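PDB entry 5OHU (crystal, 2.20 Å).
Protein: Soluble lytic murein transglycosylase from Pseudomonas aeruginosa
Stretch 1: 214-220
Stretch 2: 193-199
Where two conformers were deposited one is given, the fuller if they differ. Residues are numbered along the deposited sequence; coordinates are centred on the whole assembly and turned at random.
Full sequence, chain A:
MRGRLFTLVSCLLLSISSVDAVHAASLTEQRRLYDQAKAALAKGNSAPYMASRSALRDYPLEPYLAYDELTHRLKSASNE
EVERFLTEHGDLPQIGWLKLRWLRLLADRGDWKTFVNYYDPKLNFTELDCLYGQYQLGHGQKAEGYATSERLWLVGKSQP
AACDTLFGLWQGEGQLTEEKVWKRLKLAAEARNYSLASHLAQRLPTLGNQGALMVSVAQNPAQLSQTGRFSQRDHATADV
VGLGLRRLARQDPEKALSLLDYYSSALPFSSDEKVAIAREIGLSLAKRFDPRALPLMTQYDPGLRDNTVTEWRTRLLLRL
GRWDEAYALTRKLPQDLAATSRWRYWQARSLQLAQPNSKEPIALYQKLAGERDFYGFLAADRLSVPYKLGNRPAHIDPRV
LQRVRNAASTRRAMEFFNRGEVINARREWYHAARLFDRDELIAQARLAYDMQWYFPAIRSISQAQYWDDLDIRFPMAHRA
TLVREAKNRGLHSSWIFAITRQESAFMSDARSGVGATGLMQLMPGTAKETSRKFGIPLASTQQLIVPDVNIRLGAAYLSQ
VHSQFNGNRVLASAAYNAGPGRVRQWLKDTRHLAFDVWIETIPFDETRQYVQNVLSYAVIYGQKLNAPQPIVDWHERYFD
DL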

# COMPACT_ATOMS: atom_id res chain seq x y z
N MET A 214 -30.60 -2.55 -8.35
CA MET A 214 -29.21 -2.74 -7.96
C MET A 214 -28.60 -1.43 -7.48
O MET A 214 -27.95 -1.39 -6.43
CB MET A 214 -28.41 -3.34 -9.11
CG MET A 214 -26.94 -3.51 -8.78
SD MET A 214 -26.14 -4.70 -9.87
CE MET A 214 -26.70 -6.24 -9.16
N VAL A 215 -28.81 -0.35 -8.23
CA VAL A 215 -28.21 0.93 -7.86
C VAL A 215 -28.76 1.40 -6.51
O VAL A 215 -28.00 1.80 -5.62
CB VAL A 215 -28.42 1.98 -8.96
CG1 VAL A 215 -27.89 3.35 -8.51
CG2 VAL A 215 -27.75 1.52 -10.28
N SER A 216 -30.08 1.34 -6.34
CA SER A 216 -30.70 1.77 -5.08
C SER A 216 -30.19 0.96 -3.89
O SER A 216 -29.91 1.52 -2.83
CB SER A 216 -32.22 1.64 -5.19
OG SER A 216 -32.83 2.10 -3.99
N VAL A 217 -30.07 -0.35 -4.06
CA VAL A 217 -29.59 -1.20 -2.98
C VAL A 217 -28.12 -0.93 -2.70
O VAL A 217 -27.68 -0.96 -1.55
CB VAL A 217 -29.86 -2.68 -3.32
CG1 VAL A 217 -29.07 -3.62 -2.41
CG2 VAL A 217 -31.35 -2.97 -3.24
N ALA A 218 -27.32 -0.69 -3.75
CA ALA A 218 -25.92 -0.38 -3.51
C ALA A 218 -25.78 0.90 -2.70
O ALA A 218 -24.91 1.01 -1.84
CB ALA A 218 -25.15 -0.27 -4.83
N GLN A 219 -26.67 1.87 -2.94
CA GLN A 219 -26.56 3.13 -2.21
C GLN A 219 -27.04 3.00 -0.77
O GLN A 219 -26.47 3.62 0.13
CB GLN A 219 -27.31 4.24 -2.95
CG GLN A 219 -26.91 4.33 -4.42
CD GLN A 219 -27.61 5.43 -5.17
OE1 GLN A 219 -28.80 5.35 -5.46
NE2 GLN A 219 -26.85 6.43 -5.57
N ASN A 220 -28.09 2.21 -0.53
CA ASN A 220 -28.63 1.94 0.81
C ASN A 220 -29.04 0.48 0.90
O ASN A 220 -30.21 0.13 0.65
CB ASN A 220 -29.83 2.82 1.12
CG ASN A 220 -30.45 2.49 2.51
OD1 ASN A 220 -31.60 2.83 2.79
ND2 ASN A 220 -29.68 1.82 3.36
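Stretch 2, residues 193-199: NYSLASH

Residues 193-199 form the beginning of a helix that packs against the last turns of the helix containing residues 214-219. Asn193 (phi/psi -97/82) lies at the N-cap position, although its side chain makes no capping bond, and from Tyr194 onward the backbone is helical and continues beyond His199. The two helices run nearly antiparallel, with an angle of 159° between their N-to-C directions and a closest approach of 10.3 Å between their axes. The start of stretch 2 lies beside Val215, near the start of stretch 1, and its helix runs on from there away from the end of stretch 1; the Tyr194 side chain reaches back the other way, to Ala218 and Gln219. The nearest CA atoms are those of Val215 and Tyr194, 6.6 Å apart. Within stretch 2 the helix is held by backbone hydrogen bonds from Ala197 N to Asn193 O (3.0 Å), Ser198 N to Tyr194 O (2.7 Å) and His199 N to Ser195 O (3.0 Å).

Apolar packing accounts for much of the contact, which buries 259 Å² in total. Val215, Ala218, Tyr194 and Ala197 all direct their CA-to-CB bonds toward the opposing helix. Val215, with chi1 in the t well, reaches two apolar partners, Tyr194 and Ala197: its CG1 lies 4.2 Å from Tyr194 CD1, and its CG2 lies 3.8 Å from Ala197 CB. Ala218, one turn further along stretch 1, places CB 3.7 Å from Tyr194 CE1. The small methyl groups of Ala197 and Ala218 thus meet the larger side chains of Val215 and Tyr194, respectively.

The tyrosine ring provides a second kind of contact. Tyr194, an m rotamer at chi1, extends its ring along stretch 1 toward Gln219. Although the CA-to-CB bond of Gln219 points sideways, the end of its side chain comes nearer and covers one face of the ring. Gln219 CG stands 3.7 Å from the Tyr194 ring centroid, only 7° off the ring normal, in a CH-pi interaction; the amide nitrogen lies over the same face, with Gln219 NE2 3.5 Å from Tyr194 CD2.

Polar groups contribute little across the interface, where no clear hydrogen bond is found. Tyr194 OH approaches Ala218 O to 3.5 Å and is hydrogen-bonded elsewhere in the structure. Ser198, whose CA-to-CB bond points sideways, has OG 3.8 Å from Val215 CG1 and also 3.0 Å from Tyr194 O in its own helix. The CA-to-CB bonds of Ser195 and Ser216 point away from the opposite stretch, and neither residue takes part in the contact.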

# COMPACT_ATOMS: atom_id res chain seq x y z
N ASN A 193 -19.59 3.82 -8.30
CA ASN A 193 -19.72 4.74 -9.43
C ASN A 193 -21.14 4.65 -9.98
O ASN A 193 -21.43 3.97 -10.97
CB ASN A 193 -18.67 4.42 -10.49
CG ASN A 193 -17.26 4.73 -10.01
OD1 ASN A 193 -17.05 5.70 -9.27
ND2 ASN A 193 -16.29 3.91 -10.40
N TYR A 194 -22.06 5.38 -9.33
CA TYR A 194 -23.48 5.19 -9.62
C TYR A 194 -23.93 5.88 -10.89
O TYR A 194 -24.90 5.43 -11.52
CB TYR A 194 -24.34 5.65 -8.43
CG TYR A 194 -23.92 4.99 -7.13
CD1 TYR A 194 -23.99 3.61 -6.98
CD2 TYR A 194 -23.46 5.75 -6.06
CE1 TYR A 194 -23.61 2.99 -5.78
CE2 TYR A 194 -23.08 5.14 -4.86
CZ TYR A 194 -23.15 3.76 -4.73
OH TYR A 194 -22.78 3.16 -3.55
N SER A 195 -23.25 6.94 -11.30
CA SER A 195 -23.61 7.58 -12.57
C SER A 195 -23.34 6.62 -13.73
O SER A 195 -24.20 6.40 -14.58
CB SER A 195 -22.83 8.88 -12.72
OG SER A 195 -23.10 9.49 -13.97
N LEU A 196 -22.16 6.01 -13.74
CA LEU A 196 -21.90 4.91 -14.67
C LEU A 196 -22.96 3.82 -14.54
O LEU A 196 -23.59 3.43 -15.53
CB LEU A 196 -20.50 4.35 -14.42
CG LEU A 196 -20.15 3.15 -15.31
CD1 LEU A 196 -20.35 3.44 -16.77
CD2 LEU A 196 -18.75 2.62 -15.03
N ALA A 197 -23.18 3.32 -13.32
CA ALA A 197 -24.11 2.20 -13.12
C ALA A 197 -25.51 2.54 -13.62
O ALA A 197 -26.16 1.72 -14.28
CB ALA A 197 -24.16 1.82 -11.63
N SER A 198 -25.97 3.77 -13.36
CA SER A 198 -27.29 4.16 -13.81
C SER A 198 -27.35 4.30 -15.32
O SER A 198 -28.38 3.99 -15.93
CB SER A 198 -27.72 5.47 -13.14
OG SER A 198 -27.91 5.27 -11.75
N HIS A 199 -26.26 4.74 -15.95
CA HIS A 199 -26.21 4.76 -17.41
C HIS A 199 -26.25 3.35 -17.98
O HIS A 199 -26.98 3.08 -18.95
CB HIS A 199 -24.96 5.50 -17.87
CG HIS A 199 -25.06 6.99 -17.70
ND1 HIS A 199 -23.98 7.76 -17.30
CD2 HIS A 199 -26.09 7.84 -17.87
CE1 HIS A 199 -24.36 9.03 -17.24
NE2 HIS A 199 -25.64 9.10 -17.57